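PDB 2Q02: putative cytoplasmic protein from Salmonella typhimurium LT2, which is of uncharacterised function but binds zinc in a xylose isomerase-like TIM barrel and may act as an isomerase. Local coordinates for residues 20-23 / 24-28; 49-52 / 53-57; 117-120 / 121-125; 256-259 / 260-263. All coordinates share one frame; numbering follows the deposited sequence.

Interaction 1: 20-23 / 24-28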
ATOM      1  N   SER A  20     -13.000 -15.328  -0.550  1.00 45.43           N
ATOM      2  CA  SER A  20     -13.922 -14.431  -1.221  1.00 45.44           C
ATOM      3  C   SER A  20     -13.961 -13.115  -0.461  1.00 45.81           C
ATOM      4  O   SER A  20     -13.518 -13.035   0.683  1.00 45.68           O
ATOM      5  CB  SER A  20     -15.329 -15.009  -1.252  1.00 45.36           C
ATOM      6  OG  SER A  20     -15.986 -14.762  -0.021  1.00 44.19           O
ATOM      7  N   ILE A  21     -14.522 -12.091  -1.084  1.00 45.88           N
ATOM      8  CA  ILE A  21     -14.590 -10.782  -0.449  1.00 46.01           C
ATOM      9  C   ILE A  21     -15.381 -10.810   0.863  1.00 45.74           C
ATOM     10  O   ILE A  21     -14.961 -10.164   1.814  1.00 45.59           O
ATOM     11  CB  ILE A  21     -15.149  -9.706  -1.406  1.00 45.57           C
ATOM     12  CG1 ILE A  21     -14.155  -9.474  -2.559  1.00 47.90           C
ATOM     13  CG2 ILE A  21     -15.422  -8.408  -0.646  1.00 45.16           C
ATOM     14  CD1 ILE A  21     -14.579  -8.446  -3.585  1.00 46.36           C
ATOM     15  N   GLU A  22     -16.502 -11.541   0.923  1.00 46.07           N
ATOM     16  CA  GLU A  22     -17.275 -11.621   2.186  1.00 46.29           C
ATOM     17  C   GLU A  22     -16.536 -12.395   3.280  1.00 45.58           C
ATOM     18  O   GLU A  22     -16.586 -11.998   4.445  1.00 45.24           O
ATOM     19  CB  GLU A  22     -18.693 -12.196   2.029  1.00 46.01           C
ATOM     20  CG  GLU A  22     -19.424 -12.270   3.390  1.00 45.21           C
ATOM     21  CD  GLU A  22     -20.936 -12.399   3.287  1.00 48.41           C
ATOM     22  OE1 GLU A  22     -21.422 -12.848   2.228  1.00 54.55           O
ATOM     23  OE2 GLU A  22     -21.649 -12.068   4.273  1.00 50.29           O
ATOM     24  N   ALA A  23     -15.873 -13.490   2.903  1.00 44.99           N
ATOM     25  CA  ALA A  23     -15.047 -14.253   3.836  1.00 45.57           C
ATOM     26  C   ALA A  23     -13.892 -13.402   4.371  1.00 45.15           C
ATOM     27  O   ALA A  23     -13.541 -13.472   5.542  1.00 44.34           O
ATOM     28  CB  ALA A  23     -14.510 -15.518   3.154  1.00 44.70           C
ATOM     29  N   PHE A  24     -13.309 -12.595   3.494  1.00 45.31           N
ATOM     30  CA  PHE A  24     -12.205 -11.721   3.870  1.00 45.49           C
ATOM     31  C   PHE A  24     -12.687 -10.629   4.833  1.00 45.80           C
ATOM     32  O   PHE A  24     -12.089 -10.412   5.886  1.00 45.63           O
ATOM     33  CB  PHE A  24     -11.536 -11.132   2.622  1.00 44.82           C
ATOM     34  CG  PHE A  24     -10.604 -10.008   2.913  1.00 44.26           C
ATOM     35  CD1 PHE A  24      -9.537 -10.187   3.767  1.00 45.31           C
ATOM     36  CD2 PHE A  24     -10.785  -8.764   2.323  1.00 48.28           C
ATOM     37  CE1 PHE A  24      -8.671  -9.152   4.046  1.00 44.90           C
ATOM     38  CE2 PHE A  24      -9.909  -7.714   2.590  1.00 45.63           C
ATOM     39  CZ  PHE A  24      -8.858  -7.911   3.464  1.00 45.15           C
ATOM     40  N   PHE A  25     -13.790  -9.975   4.478  1.00 45.90           N
ATOM     41  CA  PHE A  25     -14.380  -8.916   5.308  1.00 45.98           C
ATOM     42  C   PHE A  25     -14.819  -9.452   6.665  1.00 45.56           C
ATOM     43  O   PHE A  25     -14.634  -8.783   7.683  1.00 45.78           O
ATOM     44  CB  PHE A  25     -15.603  -8.277   4.608  1.00 46.27           C
ATOM     45  CG  PHE A  25     -15.266  -7.287   3.491  1.00 46.70           C
ATOM     46  CD1 PHE A  25     -13.999  -7.217   2.912  1.00 44.35           C
ATOM     47  CD2 PHE A  25     -16.251  -6.438   3.001  1.00 47.05           C
ATOM     48  CE1 PHE A  25     -13.728  -6.316   1.901  1.00 43.32           C
ATOM     49  CE2 PHE A  25     -15.968  -5.532   1.986  1.00 46.01           C
ATOM     50  CZ  PHE A  25     -14.710  -5.481   1.441  1.00 43.22           C
ATOM     51  N   ARG A  26     -15.402 -10.650   6.666  1.00 45.82           N
ATOM     52  CA  ARG A  26     -15.906 -11.282   7.893  1.00 46.63           C
ATOM     53  C   ARG A  26     -14.738 -11.578   8.854  1.00 45.76           C
ATOM     54  O   ARG A  26     -14.862 -11.397  10.064  1.00 45.67           O
ATOM     55  CB  ARG A  26     -16.721 -12.556   7.567  1.00 45.97           C
ATOM     56  CG  ARG A  26     -17.345 -13.238   8.791  1.00 48.27           C
ATOM     57  CD  ARG A  26     -18.296 -14.378   8.420  1.00 50.39           C
ATOM     58  NE  ARG A  26     -17.680 -15.310   7.472  1.00 57.61           N
ATOM     59  CZ  ARG A  26     -18.243 -15.783   6.353  1.00 58.77           C
ATOM     60  NH1 ARG A  26     -19.494 -15.467   6.004  1.00 56.99           N
ATOM     61  NH2 ARG A  26     -17.545 -16.614   5.578  1.00 58.57           N
ATOM     62  N   LEU A  27     -13.603 -12.000   8.302  1.00 45.69           N
ATOM     63  CA  LEU A  27     -12.388 -12.261   9.087  1.00 46.14           C
ATOM     64  C   LEU A  27     -11.869 -10.983   9.749  1.00 45.91           C
ATOM     65  O   LEU A  27     -11.587 -10.972  10.958  1.00 45.27           O
ATOM     66  CB  LEU A  27     -11.315 -12.888   8.183  1.00 45.56           C
ATOM     67  CG  LEU A  27      -9.964 -13.294   8.757  1.00 43.13           C
ATOM     68  CD1 LEU A  27      -9.388 -14.385   7.886  1.00 41.55           C
ATOM     69  CD2 LEU A  27      -9.024 -12.106   8.847  1.00 41.78           C
ATOM     70  N   VAL A  28     -11.762  -9.911   8.959  1.00 45.94           N
ATOM     71  CA  VAL A  28     -11.277  -8.620   9.455  1.00 45.56           C
ATOM     72  C   VAL A  28     -12.178  -8.084  10.587  1.00 45.80           C
ATOM     73  O   VAL A  28     -11.676  -7.532  11.570  1.00 45.87           O
ATOM     74  CB  VAL A  28     -11.157  -7.587   8.311  1.00 46.15           C
ATOM     75  CG1 VAL A  28     -10.813  -6.197   8.849  1.00 44.35           C
ATOM     76  CG2 VAL A  28     -10.121  -8.031   7.296  1.00 44.67           C
TER
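One face of the Phe25 ring carries the CG2 methyl of Ile21, a CH-pi contact 3.7 Å from CG2 to the ring centroid and only 15° off the ring normal; at the ring's edge, in its plane, lies CD2 of Phe24. The methyl gets there because CG2 of Ile21 stands anti to its own backbone N, side by side with the phenylalanine one turn on. The guanidinium of Arg26 is approached obliquely: NH2 lies 3.9 Å from CA of Ala23, and NH1 is 4.4 Å from OE2 of Glu22, with that oxygen well out of the guanidinium plane. The two charges therefore probably attract only weakly, while OE2 of Glu22 is hydrogen-bonded to Tyr63. This is the start of a helix. Ser20 is its N-cap, OG accepting from Ala23 N at 3.2 Å in a nearly straight bond of 171°, and the backbone ladder starts with Phe24 N to Ser20 O at 2.9 Å. Helix 21-30 is the crossover between strands 9-12 and 35-39 of the barrel: Phe24 and Phe25 pack on Val36 of the second strand, Phe25 also meets Leu59 of helix 53-62, and Leu27 leans on helix 256-271.

Interaction 2: 49-52 / 53-57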
ATOM      1  N   ASP A  49     -14.105  -9.049  -7.629  1.00 46.05           N
ATOM      2  CA  ASP A  49     -14.300 -10.402  -8.191  1.00 46.28           C
ATOM      3  C   ASP A  49     -15.498 -10.408  -9.149  1.00 46.22           C
ATOM      4  O   ASP A  49     -15.560  -9.582 -10.062  1.00 46.15           O
ATOM      5  CB  ASP A  49     -14.480 -11.455  -7.094  1.00 46.50           C
ATOM      6  CG  ASP A  49     -13.331 -11.503  -6.137  1.00 47.85           C
ATOM      7  OD1 ASP A  49     -12.216 -11.094  -6.532  1.00 49.00           O
ATOM      8  OD2 ASP A  49     -13.564 -11.947  -4.987  1.00 47.61           O
ATOM      9  N   ASP A  50     -16.441 -11.321  -8.933  1.00 46.13           N
ATOM     10  CA  ASP A  50     -17.679 -11.360  -9.692  1.00 46.27           C
ATOM     11  C   ASP A  50     -18.826 -10.545  -9.059  1.00 46.13           C
ATOM     12  O   ASP A  50     -19.950 -10.614  -9.545  1.00 46.68           O
ATOM     13  CB  ASP A  50     -18.113 -12.826  -9.898  1.00 46.43           C
ATOM     14  CG  ASP A  50     -18.320 -13.591  -8.571  1.00 48.95           C
ATOM     15  OD1 ASP A  50     -17.875 -13.107  -7.495  1.00 47.16           O
ATOM     16  OD2 ASP A  50     -18.923 -14.695  -8.614  1.00 48.44           O
ATOM     17  N   LEU A  51     -18.566  -9.786  -7.994  1.00 45.28           N
ATOM     18  CA  LEU A  51     -19.617  -8.948  -7.386  1.00 45.33           C
ATOM     19  C   LEU A  51     -19.732  -7.603  -8.093  1.00 45.64           C
ATOM     20  O   LEU A  51     -18.788  -7.140  -8.736  1.00 45.97           O
ATOM     21  CB  LEU A  51     -19.369  -8.690  -5.888  1.00 44.68           C
ATOM     22  CG  LEU A  51     -19.354  -9.918  -4.970  1.00 44.89           C
ATOM     23  CD1 LEU A  51     -18.991  -9.529  -3.546  1.00 46.42           C
ATOM     24  CD2 LEU A  51     -20.680 -10.661  -4.993  1.00 42.84           C
ATOM     25  N   ASN A  52     -20.894  -6.971  -7.969  1.00 45.22           N
ATOM     26  CA  ASN A  52     -21.058  -5.593  -8.438  1.00 45.19           C
ATOM     27  C   ASN A  52     -20.725  -4.610  -7.323  1.00 45.07           C
ATOM     28  O   ASN A  52     -20.459  -5.013  -6.199  1.00 44.81           O
ATOM     29  CB  ASN A  52     -22.454  -5.339  -9.035  1.00 45.44           C
ATOM     30  CG  ASN A  52     -23.567  -5.257  -7.994  1.00 45.91           C
ATOM     31  OD1 ASN A  52     -23.341  -4.971  -6.822  1.00 49.27           O
ATOM     32  ND2 ASN A  52     -24.789  -5.488  -8.445  1.00 39.86           N
ATOM     33  N   TYR A  53     -20.738  -3.321  -7.638  1.00 46.20           N
ATOM     34  CA  TYR A  53     -20.288  -2.298  -6.678  1.00 46.32           C
ATOM     35  C   TYR A  53     -21.153  -2.213  -5.418  1.00 45.79           C
ATOM     36  O   TYR A  53     -20.641  -2.086  -4.297  1.00 45.96           O
ATOM     37  CB  TYR A  53     -20.277  -0.910  -7.331  1.00 45.97           C
ATOM     38  CG  TYR A  53     -19.231  -0.694  -8.396  1.00 46.65           C
ATOM     39  CD1 TYR A  53     -17.984  -1.331  -8.338  1.00 45.16           C
ATOM     40  CD2 TYR A  53     -19.475   0.182  -9.453  1.00 45.57           C
ATOM     41  CE1 TYR A  53     -17.031  -1.123  -9.323  1.00 43.69           C
ATOM     42  CE2 TYR A  53     -18.526   0.406 -10.431  1.00 43.61           C
ATOM     43  CZ  TYR A  53     -17.306  -0.250 -10.364  1.00 45.06           C
ATOM     44  OH  TYR A  53     -16.361  -0.024 -11.339  1.00 44.97           O
ATOM     45  N   ASN A  54     -22.459  -2.253  -5.629  1.00 45.16           N
ATOM     46  CA  ASN A  54     -23.442  -2.233  -4.556  1.00 46.29           C
ATOM     47  C   ASN A  54     -23.283  -3.391  -3.562  1.00 46.29           C
ATOM     48  O   ASN A  54     -23.382  -3.213  -2.341  1.00 46.28           O
ATOM     49  CB  ASN A  54     -24.840  -2.314  -5.176  1.00 46.84           C
ATOM     50  CG  ASN A  54     -25.840  -1.443  -4.475  1.00 48.73           C
ATOM     51  OD1 ASN A  54     -26.779  -1.928  -3.841  1.00 50.24           O
ATOM     52  ND2 ASN A  54     -25.650  -0.133  -4.593  1.00 51.53           N
ATOM     53  N   GLN A  55     -23.043  -4.579  -4.100  1.00 45.77           N
ATOM     54  CA  GLN A  55     -22.825  -5.751  -3.278  1.00 45.31           C
ATOM     55  C   GLN A  55     -21.621  -5.515  -2.361  1.00 45.65           C
ATOM     56  O   GLN A  55     -21.694  -5.765  -1.162  1.00 46.10           O
ATOM     57  CB  GLN A  55     -22.652  -6.996  -4.164  1.00 45.79           C
ATOM     58  CG  GLN A  55     -23.954  -7.453  -4.841  1.00 42.92           C
ATOM     59  CD  GLN A  55     -23.745  -8.581  -5.848  1.00 43.33           C
ATOM     60  OE1 GLN A  55     -23.163  -8.395  -6.916  1.00 38.61           O
ATOM     61  NE2 GLN A  55     -24.237  -9.755  -5.507  1.00 39.71           N
ATOM     62  N   VAL A  56     -20.543  -4.980  -2.924  1.00 45.59           N
ATOM     63  CA  VAL A  56     -19.305  -4.761  -2.178  1.00 45.71           C
ATOM     64  C   VAL A  56     -19.469  -3.665  -1.122  1.00 46.05           C
ATOM     65  O   VAL A  56     -18.948  -3.784  -0.014  1.00 45.38           O
ATOM     66  CB  VAL A  56     -18.148  -4.422  -3.132  1.00 45.44           C
ATOM     67  CG1 VAL A  56     -16.848  -4.153  -2.358  1.00 45.92           C
ATOM     68  CG2 VAL A  56     -17.933  -5.554  -4.105  1.00 48.11           C
ATOM     69  N   ARG A  57     -20.193  -2.605  -1.476  1.00 46.51           N
ATOM     70  CA  ARG A  57     -20.537  -1.541  -0.526  1.00 46.87           C
ATOM     71  C   ARG A  57     -21.322  -2.082   0.654  1.00 45.89           C
ATOM     72  O   ARG A  57     -21.002  -1.780   1.801  1.00 46.35           O
ATOM     73  CB  ARG A  57     -21.406  -0.465  -1.183  1.00 47.36           C
ATOM     74  CG  ARG A  57     -20.678   0.661  -1.895  1.00 47.58           C
ATOM     75  CD  ARG A  57     -21.634   1.836  -2.074  1.00 51.85           C
ATOM     76  NE  ARG A  57     -21.204   2.754  -3.131  1.00 64.40           N
ATOM     77  CZ  ARG A  57     -20.743   4.004  -2.964  1.00 69.98           C
ATOM     78  NH1 ARG A  57     -20.640   4.572  -1.761  1.00 74.85           N
ATOM     79  NH2 ARG A  57     -20.386   4.705  -4.034  1.00 68.18           N
TER
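Asn52 and Gln55 set their side chains across each other at about a right angle, with the two amide planes 65° apart, and each amide oxygen takes the other residue's backbone N-H. OD1 of Asn52 accepts from Gln55 N at 2.8 Å, the donor lying close to the line of the side-chain carbonyl. In return, OE1 of Gln55 accepts from Asn52 N at 2.9 Å, an almost straight bond of 175° whose donor is tilted somewhat from the carbonyl plane. Asn52 manages this with CG held between its backbone N and carbonyl carbon (chi1 73°), which swings OD1 over the start of the helix. The pair is a capping box, with Asn52 as N-cap of helix 53-62, the helix that follows strand 35-39 in this TIM barrel. Leu51, just before the cap, runs obliquely to both of its helical neighbours. Its CD2 lies 3.7 Å from NE2 of Gln55, so the leucine backs the glutamine amide, and its CB meets CG2 of Val56 at 3.9 Å. Val56 N closes the first backbone bond onto Asn52 O at 3.3 Å. Tyr53 heads towards helix 81-97, where its OH is hydrogen-bonded to Asp93.

Interaction 3: 117-120 / 121-125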
ATOM      1  N   VAL A 117       8.647  14.437 -16.671  1.00 44.49           N
ATOM      2  CA  VAL A 117       7.561  13.568 -17.126  1.00 44.21           C
ATOM      3  C   VAL A 117       6.735  13.039 -15.940  1.00 45.41           C
ATOM      4  O   VAL A 117       5.515  12.988 -16.021  1.00 46.08           O
ATOM      5  CB  VAL A 117       8.091  12.403 -17.997  1.00 44.60           C
ATOM      6  CG1 VAL A 117       7.033  11.365 -18.266  1.00 41.16           C
ATOM      7  CG2 VAL A 117       8.650  12.946 -19.298  1.00 43.69           C
ATOM      8  N   THR A 118       7.389  12.636 -14.848  1.00 44.88           N
ATOM      9  CA  THR A 118       6.662  12.218 -13.644  1.00 45.05           C
ATOM     10  C   THR A 118       5.781  13.352 -13.099  1.00 45.08           C
ATOM     11  O   THR A 118       4.640  13.131 -12.734  1.00 45.01           O
ATOM     12  CB  THR A 118       7.615  11.655 -12.504  1.00 44.65           C
ATOM     13  OG1 THR A 118       8.210  10.430 -12.923  1.00 44.73           O
ATOM     14  CG2 THR A 118       6.876  11.360 -11.210  1.00 42.52           C
ATOM     15  N   VAL A 119       6.330  14.555 -13.016  1.00 45.20           N
ATOM     16  CA  VAL A 119       5.577  15.712 -12.546  1.00 45.17           C
ATOM     17  C   VAL A 119       4.340  15.964 -13.432  1.00 46.19           C
ATOM     18  O   VAL A 119       3.217  16.138 -12.916  1.00 46.66           O
ATOM     19  CB  VAL A 119       6.472  16.959 -12.483  1.00 44.19           C
ATOM     20  CG1 VAL A 119       5.649  18.215 -12.349  1.00 44.95           C
ATOM     21  CG2 VAL A 119       7.420  16.853 -11.309  1.00 44.13           C
ATOM     22  N   GLU A 120       4.544  15.985 -14.754  1.00 45.84           N
ATOM     23  CA  GLU A 120       3.428  16.077 -15.682  1.00 45.49           C
ATOM     24  C   GLU A 120       2.376  14.985 -15.438  1.00 45.23           C
ATOM     25  O   GLU A 120       1.175  15.241 -15.476  1.00 45.17           O
ATOM     26  CB  GLU A 120       3.840  16.021 -17.158  1.00 46.38           C
ATOM     27  CG  GLU A 120       2.767  16.615 -18.092  1.00 48.78           C
ATOM     28  CD  GLU A 120       2.437  18.100 -17.759  1.00 54.95           C
ATOM     29  OE1 GLU A 120       3.352  18.822 -17.265  1.00 60.62           O
ATOM     30  OE2 GLU A 120       1.278  18.547 -17.979  1.00 56.23           O
ATOM     31  N   ALA A 121       2.814  13.766 -15.182  1.00 44.28           N
ATOM     32  CA  ALA A 121       1.863  12.680 -14.899  1.00 43.96           C
ATOM     33  C   ALA A 121       1.066  12.915 -13.604  1.00 44.90           C
ATOM     34  O   ALA A 121      -0.130  12.631 -13.524  1.00 45.78           O
ATOM     35  CB  ALA A 121       2.580  11.317 -14.842  1.00 43.31           C
ATOM     36  N   ILE A 122       1.733  13.424 -12.580  1.00 44.95           N
ATOM     37  CA  ILE A 122       1.074  13.725 -11.320  1.00 44.96           C
ATOM     38  C   ILE A 122       0.034  14.822 -11.528  1.00 46.07           C
ATOM     39  O   ILE A 122      -1.085  14.703 -10.997  1.00 47.33           O
ATOM     40  CB  ILE A 122       2.065  14.097 -10.189  1.00 44.67           C
ATOM     41  CG1 ILE A 122       2.906  12.885  -9.789  1.00 46.13           C
ATOM     42  CG2 ILE A 122       1.336  14.587  -8.948  1.00 44.85           C
ATOM     43  CD1 ILE A 122       4.118  13.253  -8.953  1.00 46.87           C
ATOM     44  N   LYS A 123       0.378  15.868 -12.289  1.00 45.87           N
ATOM     45  CA  LYS A 123      -0.572  16.965 -12.582  1.00 45.36           C
ATOM     46  C   LYS A 123      -1.828  16.448 -13.261  1.00 44.61           C
ATOM     47  O   LYS A 123      -2.939  16.754 -12.833  1.00 44.26           O
ATOM     48  CB  LYS A 123       0.056  18.061 -13.473  1.00 46.11           C
ATOM     49  CG  LYS A 123       1.040  19.009 -12.753  1.00 44.60           C
ATOM     50  CD  LYS A 123       1.670  20.017 -13.738  1.00 46.79           C
ATOM     51  CE  LYS A 123       2.518  21.104 -13.028  1.00 47.56           C
ATOM     52  NZ  LYS A 123       3.600  21.719 -13.889  1.00 46.54           N
ATOM     53  N   ARG A 124      -1.638  15.691 -14.341  1.00 45.06           N
ATOM     54  CA  ARG A 124      -2.747  15.132 -15.119  1.00 45.55           C
ATOM     55  C   ARG A 124      -3.616  14.184 -14.291  1.00 45.70           C
ATOM     56  O   ARG A 124      -4.848  14.214 -14.361  1.00 44.91           O
ATOM     57  CB  ARG A 124      -2.218  14.372 -16.345  1.00 45.41           C
ATOM     58  CG  ARG A 124      -3.358  13.740 -17.166  1.00 48.00           C
ATOM     59  CD  ARG A 124      -2.933  13.269 -18.550  1.00 47.93           C
ATOM     60  NE  ARG A 124      -4.110  12.905 -19.343  1.00 49.78           N
ATOM     61  CZ  ARG A 124      -4.095  12.141 -20.439  1.00 50.03           C
ATOM     62  NH1 ARG A 124      -2.956  11.605 -20.892  1.00 47.52           N
ATOM     63  NH2 ARG A 124      -5.241  11.884 -21.074  1.00 43.63           N
ATOM     64  N   LEU A 125      -2.966  13.314 -13.531  1.00 45.36           N
ATOM     65  CA  LEU A 125      -3.679  12.383 -12.678  1.00 45.92           C
ATOM     66  C   LEU A 125      -4.365  13.084 -11.523  1.00 44.88           C
ATOM     67  O   LEU A 125      -5.391  12.621 -11.074  1.00 45.27           O
ATOM     68  CB  LEU A 125      -2.750  11.281 -12.131  1.00 47.13           C
ATOM     69  CG  LEU A 125      -2.277  10.225 -13.143  1.00 49.38           C
ATOM     70  CD1 LEU A 125      -1.068   9.476 -12.624  1.00 49.18           C
ATOM     71  CD2 LEU A 125      -3.377   9.254 -13.502  1.00 46.63           C
TER
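Lys123 reaches back along its helix towards Val119 and Glu120. CB lies 3.6 Å from Glu120 O, and CG, anti to the lysine's own carbonyl carbon (chi1 -76°), sits 3.6 Å from Val119 O. CD then passes 4.1 Å from OE1 of Glu120, and CE comes 4.3 Å from CG1 of Val119. The extended chain finally leaves NZ 4.5 Å from OE1 of Glu120, too far apart for a salt bridge. Glu120 meets it obliquely, its chain bent at chi2 (59°). A bound zinc ion lies about 5 Å from the Lys123 side chain. On the buried flank of the same turn, CD1 of Ile122 touches CG2 of Thr118 at 4.0 Å, and Lys123 N bonds to Val119 O at 2.9 Å as part of the regular i to i+4 ladder. This is helix 115-130, the crossover between strands 101-104 and 135-138 of the barrel. Thr118 and Val119 pack on Leu157 of helix 151-161; Thr118 OG1 is hydrogen-bonded to Asn77, and Arg124 forms a salt bridge with Glu81. The chemistry is thus split between a hydrocarbon flank that packs and an outer flank where Glu120 and Lys123 probably attract each other only weakly.

Interaction 4: 256-259 / 260-263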
ATOM      1  N   GLU A 256      -7.884 -19.678   7.443  1.00 45.79           N
ATOM      2  CA  GLU A 256      -8.426 -18.445   8.012  1.00 46.77           C
ATOM      3  C   GLU A 256      -7.946 -18.228   9.445  1.00 47.17           C
ATOM      4  O   GLU A 256      -7.822 -17.082   9.901  1.00 46.15           O
ATOM      5  CB  GLU A 256      -9.951 -18.465   8.026  1.00 47.18           C
ATOM      6  CG  GLU A 256     -10.613 -18.228   6.687  1.00 48.13           C
ATOM      7  CD  GLU A 256     -12.109 -17.961   6.833  1.00 48.75           C
ATOM      8  OE1 GLU A 256     -12.486 -17.316   7.831  1.00 50.68           O
ATOM      9  OE2 GLU A 256     -12.904 -18.395   5.964  1.00 53.08           O
ATOM     10  N   ALA A 257      -7.722 -19.337  10.153  1.00 47.17           N
ATOM     11  CA  ALA A 257      -7.164 -19.316  11.500  1.00 46.97           C
ATOM     12  C   ALA A 257      -5.705 -18.826  11.475  1.00 47.15           C
ATOM     13  O   ALA A 257      -5.350 -17.929  12.240  1.00 47.19           O
ATOM     14  CB  ALA A 257      -7.266 -20.712  12.145  1.00 45.10           C
ATOM     15  N   GLU A 258      -4.883 -19.405  10.591  1.00 47.76           N
ATOM     16  CA  GLU A 258      -3.466 -19.027  10.452  1.00 47.78           C
ATOM     17  C   GLU A 258      -3.315 -17.534  10.103  1.00 47.77           C
ATOM     18  O   GLU A 258      -2.408 -16.857  10.611  1.00 47.24           O
ATOM     19  CB  GLU A 258      -2.792 -19.901   9.384  1.00 49.13           C
ATOM     20  CG  GLU A 258      -1.314 -19.568   9.065  1.00 51.42           C
ATOM     21  CD  GLU A 258      -0.304 -20.359   9.916  1.00 65.33           C
ATOM     22  OE1 GLU A 258      -0.243 -21.619   9.804  1.00 63.50           O
ATOM     23  OE2 GLU A 258       0.444 -19.705  10.680  1.00 68.04           O
ATOM     24  N   ILE A 259      -4.208 -17.036   9.239  1.00 47.56           N
ATOM     25  CA  ILE A 259      -4.255 -15.617   8.860  1.00 46.19           C
ATOM     26  C   ILE A 259      -4.551 -14.764  10.079  1.00 46.11           C
ATOM     27  O   ILE A 259      -3.898 -13.732  10.282  1.00 46.94           O
ATOM     28  CB  ILE A 259      -5.335 -15.330   7.779  1.00 45.90           C
ATOM     29  CG1 ILE A 259      -4.937 -15.910   6.423  1.00 45.59           C
ATOM     30  CG2 ILE A 259      -5.549 -13.839   7.577  1.00 46.41           C
ATOM     31  CD1 ILE A 259      -6.070 -15.796   5.383  1.00 46.00           C
ATOM     32  N   GLU A 260      -5.533 -15.176  10.881  1.00 45.36           N
ATOM     33  CA  GLU A 260      -5.876 -14.444  12.102  1.00 46.17           C
ATOM     34  C   GLU A 260      -4.675 -14.384  13.053  1.00 46.47           C
ATOM     35  O   GLU A 260      -4.415 -13.343  13.649  1.00 47.37           O
ATOM     36  CB  GLU A 260      -7.096 -15.061  12.809  1.00 45.72           C
ATOM     37  CG  GLU A 260      -8.452 -14.867  12.088  1.00 47.49           C
ATOM     38  CD  GLU A 260      -9.626 -15.601  12.763  1.00 47.34           C
ATOM     39  OE1 GLU A 260     -10.205 -15.066  13.726  1.00 59.96           O
ATOM     40  OE2 GLU A 260      -9.996 -16.707  12.325  1.00 57.64           O
ATOM     41  N   GLU A 261      -3.944 -15.493  13.172  1.00 46.54           N
ATOM     42  CA  GLU A 261      -2.777 -15.591  14.060  1.00 47.65           C
ATOM     43  C   GLU A 261      -1.651 -14.636  13.668  1.00 46.60           C
ATOM     44  O   GLU A 261      -1.020 -14.020  14.517  1.00 47.39           O
ATOM     45  CB  GLU A 261      -2.221 -17.027  14.055  1.00 48.32           C
ATOM     46  CG  GLU A 261      -3.045 -18.072  14.835  1.00 50.31           C
ATOM     47  CD  GLU A 261      -2.505 -19.500  14.658  1.00 52.51           C
ATOM     48  OE1 GLU A 261      -1.412 -19.677  14.066  1.00 69.81           O
ATOM     49  OE2 GLU A 261      -3.168 -20.458  15.105  1.00 60.37           O
ATOM     50  N   GLN A 262      -1.397 -14.530  12.375  1.00 46.82           N
ATOM     51  CA  GLN A 262      -0.278 -13.733  11.856  1.00 47.12           C
ATOM     52  C   GLN A 262      -0.530 -12.242  11.964  1.00 47.00           C
ATOM     53  O   GLN A 262       0.395 -11.453  12.145  1.00 47.01           O
ATOM     54  CB  GLN A 262      -0.040 -14.090  10.400  1.00 47.30           C
ATOM     55  CG  GLN A 262       0.406 -15.535  10.196  1.00 48.17           C
ATOM     56  CD  GLN A 262       1.913 -15.700  10.160  1.00 51.71           C
ATOM     57  OE1 GLN A 262       2.669 -14.745  10.336  1.00 54.14           O
ATOM     58  NE2 GLN A 262       2.354 -16.923   9.922  1.00 54.47           N
ATOM     59  N   ILE A 263      -1.791 -11.860  11.824  1.00 47.10           N
ATOM     60  CA  ILE A 263      -2.196 -10.471  11.991  1.00 46.41           C
ATOM     61  C   ILE A 263      -2.114 -10.146  13.462  1.00 45.54           C
ATOM     62  O   ILE A 263      -1.564  -9.120  13.833  1.00 48.08           O
ATOM     63  CB  ILE A 263      -3.633 -10.191  11.438  1.00 45.89           C
ATOM     64  CG1 ILE A 263      -3.675 -10.408   9.913  1.00 47.77           C
ATOM     65  CG2 ILE A 263      -4.051  -8.768  11.744  1.00 46.42           C
ATOM     66  CD1 ILE A 263      -5.064 -10.698   9.321  1.00 45.80           C
TER
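Glu261 N donates to Ala257 O at 3.0 Å, the donor lying in the carbonyl plane, one rung of the i to i+4 ladder that opens helix 256-271, the last helix of the TIM barrel. The rung before it is less well aimed: Glu260 N reaches Glu256 O at 3.1 Å but from above the carbonyl plane, 37° out of it. Around this backbone the side chains sort by flank. Glu258 and Gln262 run abreast in the same direction; NE2 of Gln262 gives a weak hydrogen bond to OE2 of Glu258 at 3.5 Å. Both chains fold at the second torsion, which brings the two polar ends together. OE2 of Glu258 also has OE1 of Glu261 at 3.9 Å; the two side chains cross at a slant, and their carboxylate planes are turned 72° against each other. Like charges this close probably repel, and the glutamine N-H would ease that only a little. A second acidic pair is probably better compensated, since Glu256 and Glu260 both form salt bridges with Arg30, which sits at the end of helix 21-30. On the buried flank, where Leu27 of that helix packs, Ile259 and Ile263 run alongside each other. There CG2 of Ile259 meets CD1 of Ile263 at 3.6 Å, and the same CD1 lies 3.4 Å from Ile259 O.

Overall arrangement
From the N terminus the four contacts come strictly in series, none nesting in or crossing another; each is local, within a helix or at its start on the outside of the barrel, and closes no long loop. Interaction 1 starts the first barrel helix, and interaction 2 starts the next one; their centres are 13 Å apart and they touch where Ile21 CG1 meets Asp49 OD2 at 3.5 Å. Interaction 3 lies on helix 115-130, across the chain's centre from interactions 1 and 4. Interaction 4, on the final helix, returns beside the first: Leu27 CD1 packs on Ile259 CG2 at 3.9 Å. Helix 21-30 is thus flanked by helices 53-62 and 256-271, joining the two ends of the chain around the ring.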